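Local coordinates for glucose-6-phosphate isomerase (Plasmodium falciparum, PDB 3QKI), which probably interconverts alpha-D-glucose 6-phosphate and beta-D-fructose 6-phosphate, an early step of glycolysis that also serves gluconeogenesis, at residues D152-V157 against Y190-M195. Residues are numbered along the deposited sequence; the frame is centred on the assembly and turned at random.
Sequences DIRNGV and YYYYNM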
loop_
_atom_site.group_PDB
_atom_site.type_symbol
_atom_site.label_atom_id
_atom_site.label_comp_id
_atom_site.label_asym_id
_atom_site.label_seq_id
_atom_site.Cartn_x
_atom_site.Cartn_y
_atom_site.Cartn_z
ATOM N N ASP A 152 -25.482 13.939 -20.143
ATOM C CA ASP A 152 -25.560 13.580 -21.558
ATOM C C ASP A 152 -24.924 12.241 -21.879
ATOM O O ASP A 152 -25.460 11.498 -22.696
ATOM C CB ASP A 152 -25.016 14.695 -22.448
ATOM C CG ASP A 152 -25.896 15.947 -22.597
ATOM O OD1 ASP A 152 -27.002 15.980 -22.009
ATOM O OD2 ASP A 152 -25.471 16.887 -23.291
ATOM N N ILE A 153 -23.789 11.919 -21.236
ATOM C CA ILE A 153 -23.123 10.618 -21.415
ATOM C C ILE A 153 -24.013 9.523 -20.832
ATOM O O ILE A 153 -24.247 8.513 -21.496
ATOM C CB ILE A 153 -21.707 10.603 -20.762
ATOM C CG1 ILE A 153 -20.719 11.494 -21.548
ATOM C CG2 ILE A 153 -21.159 9.185 -20.538
ATOM C CD1 ILE A 153 -20.097 10.932 -22.835
ATOM N N ARG A 154 -24.531 9.751 -19.616
ATOM C CA ARG A 154 -25.336 8.784 -18.874
ATOM C C ARG A 154 -26.726 8.556 -19.435
ATOM O O ARG A 154 -27.272 7.464 -19.239
ATOM C CB ARG A 154 -25.397 9.139 -17.375
ATOM C CG ARG A 154 -24.028 9.102 -16.702
ATOM C CD ARG A 154 -24.075 9.698 -15.305
ATOM N NE ARG A 154 -25.058 9.019 -14.449
ATOM C CZ ARG A 154 -24.862 7.839 -13.867
ATOM N NH1 ARG A 154 -23.712 7.195 -14.025
ATOM N NH2 ARG A 154 -25.811 7.297 -13.120
ATOM N N ASN A 155 -27.314 9.573 -20.128
ATOM C CA ASN A 155 -28.647 9.457 -20.730
ATOM C C ASN A 155 -28.555 9.037 -22.197
ATOM O O ASN A 155 -29.563 8.900 -22.865
ATOM C CB ASN A 155 -29.432 10.773 -20.589
ATOM C CG ASN A 155 -29.918 11.086 -19.189
ATOM O OD1 ASN A 155 -29.327 10.672 -18.181
ATOM N ND2 ASN A 155 -30.980 11.886 -19.101
ATOM N N GLY A 156 -27.335 8.882 -22.695
ATOM C CA GLY A 156 -27.104 8.535 -24.085
ATOM C C GLY A 156 -27.366 9.663 -25.070
ATOM O O GLY A 156 -27.552 9.386 -26.254
ATOM N N VAL A 157 -27.364 10.939 -24.626
ATOM C CA VAL A 157 -27.482 12.095 -25.520
ATOM C C VAL A 157 -26.157 12.190 -26.294
ATOM O O VAL A 157 -26.169 12.340 -27.517
ATOM C CB VAL A 157 -27.867 13.404 -24.773
ATOM C CG1 VAL A 157 -27.607 14.645 -25.628
ATOM C CG2 VAL A 157 -29.327 13.372 -24.344
ATOM N N TYR A 190 -19.747 0.587 -4.970
ATOM C CA TYR A 190 -20.695 -0.397 -4.446
ATOM C C TYR A 190 -21.869 0.254 -3.785
ATOM O O TYR A 190 -22.956 -0.302 -3.836
ATOM C CB TYR A 190 -20.021 -1.464 -3.567
ATOM C CG TYR A 190 -19.290 -2.468 -4.427
ATOM C CD1 TYR A 190 -19.992 -3.400 -5.193
ATOM C CD2 TYR A 190 -17.906 -2.415 -4.573
ATOM C CE1 TYR A 190 -19.329 -4.319 -6.004
ATOM C CE2 TYR A 190 -17.232 -3.320 -5.403
ATOM C CZ TYR A 190 -17.949 -4.280 -6.105
ATOM O OH TYR A 190 -17.293 -5.150 -6.958
ATOM N N TYR A 191 -21.690 1.474 -3.218
ATOM C CA TYR A 191 -22.836 2.185 -2.642
ATOM C C TYR A 191 -23.778 2.550 -3.802
ATOM O O TYR A 191 -24.982 2.318 -3.737
ATOM C CB TYR A 191 -22.385 3.425 -1.874
ATOM C CG TYR A 191 -23.540 4.199 -1.281
ATOM C CD1 TYR A 191 -24.087 5.288 -1.949
ATOM C CD2 TYR A 191 -24.112 3.818 -0.072
ATOM C CE1 TYR A 191 -25.172 5.991 -1.424
ATOM C CE2 TYR A 191 -25.211 4.503 0.458
ATOM C CZ TYR A 191 -25.739 5.586 -0.227
ATOM O OH TYR A 191 -26.801 6.281 0.283
ATOM N N TYR A 192 -23.198 3.049 -4.900
ATOM C CA TYR A 192 -23.932 3.392 -6.087
ATOM C C TYR A 192 -24.605 2.135 -6.718
ATOM O O TYR A 192 -25.814 2.157 -6.955
ATOM C CB TYR A 192 -22.981 4.104 -7.047
ATOM C CG TYR A 192 -23.486 4.231 -8.464
ATOM C CD1 TYR A 192 -24.506 5.135 -8.789
ATOM C CD2 TYR A 192 -22.930 3.473 -9.488
ATOM C CE1 TYR A 192 -24.948 5.277 -10.104
ATOM C CE2 TYR A 192 -23.374 3.595 -10.794
ATOM C CZ TYR A 192 -24.380 4.501 -11.101
ATOM O OH TYR A 192 -24.789 4.604 -12.405
ATOM N N TYR A 193 -23.863 1.030 -6.920
ATOM C CA TYR A 193 -24.474 -0.179 -7.518
ATOM C C TYR A 193 -25.567 -0.800 -6.664
ATOM O O TYR A 193 -26.591 -1.213 -7.195
ATOM C CB TYR A 193 -23.468 -1.297 -7.778
ATOM C CG TYR A 193 -22.229 -0.974 -8.572
ATOM C CD1 TYR A 193 -22.276 -0.094 -9.654
ATOM C CD2 TYR A 193 -21.036 -1.658 -8.337
ATOM C CE1 TYR A 193 -21.127 0.205 -10.387
ATOM C CE2 TYR A 193 -19.905 -1.416 -9.102
ATOM C CZ TYR A 193 -19.945 -0.478 -10.116
ATOM O OH TYR A 193 -18.798 -0.266 -10.860
ATOM N N ASN A 194 -25.314 -0.922 -5.357
ATOM C CA ASN A 194 -26.184 -1.632 -4.421
ATOM C C ASN A 194 -27.383 -0.818 -3.952
ATOM O O ASN A 194 -28.506 -1.330 -3.994
ATOM C CB ASN A 194 -25.382 -2.183 -3.222
ATOM C CG ASN A 194 -24.285 -3.138 -3.633
ATOM O OD1 ASN A 194 -24.223 -3.594 -4.779
ATOM N ND2 ASN A 194 -23.398 -3.465 -2.708
ATOM N N MET A 195 -27.131 0.405 -3.451
ATOM C CA MET A 195 -28.162 1.294 -2.908
ATOM C C MET A 195 -28.941 2.028 -3.986
ATOM O O MET A 195 -30.135 2.234 -3.833
ATOM C CB MET A 195 -27.549 2.265 -1.872
ATOM C CG MET A 195 -27.591 1.744 -0.445
ATOM S SD MET A 195 -26.972 0.055 -0.183
ATOM C CE MET A 195 -25.304 0.317 -0.070
#
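Arg154 sets CG opposite its carbonyl carbon and then bends at chi3, while Tyr192 places its ring opposite the backbone N (chi1 166°). The two side chains approach from opposite directions. Within segments 152-157 and 190-195 the closest CA atoms, those of Arg154 and Tyr192, are 13.9 Å apart. The guanidinium meets the phenol end-on, and both terminal nitrogens donate to the same oxygen. NH2 of Arg154 lies 3.0 Å from OH of Tyr192 and makes the straighter bond, at 156°. NH1 of Arg154 is 3.2 Å from OH of Tyr192, and its bond is more bent. The oxygen sits almost in the guanidinium plane. The ring plane is turned 63° from that plane, and the arginine comes to the ring's edge rather than over a face.

Arg154 NH1 is also hydrogen-bonded to Ile326 O, and Tyr192 OH to Asn216 O, while Phe328 meets the tyrosine ring. Asn216 ND2 in turn bonds Arg154 O, so Asn216, just ahead of strand 219-223, bonds to both helices. The contact is a long side-chain bridge between the C-terminal part of helix 135-154 and helix 179-197. In sequence these helices flank strand 168-172 of the five-stranded parallel sheet, consistent with the first SIS domain of the phosphoglucose isomerase family, away from the sugar-phosphate site.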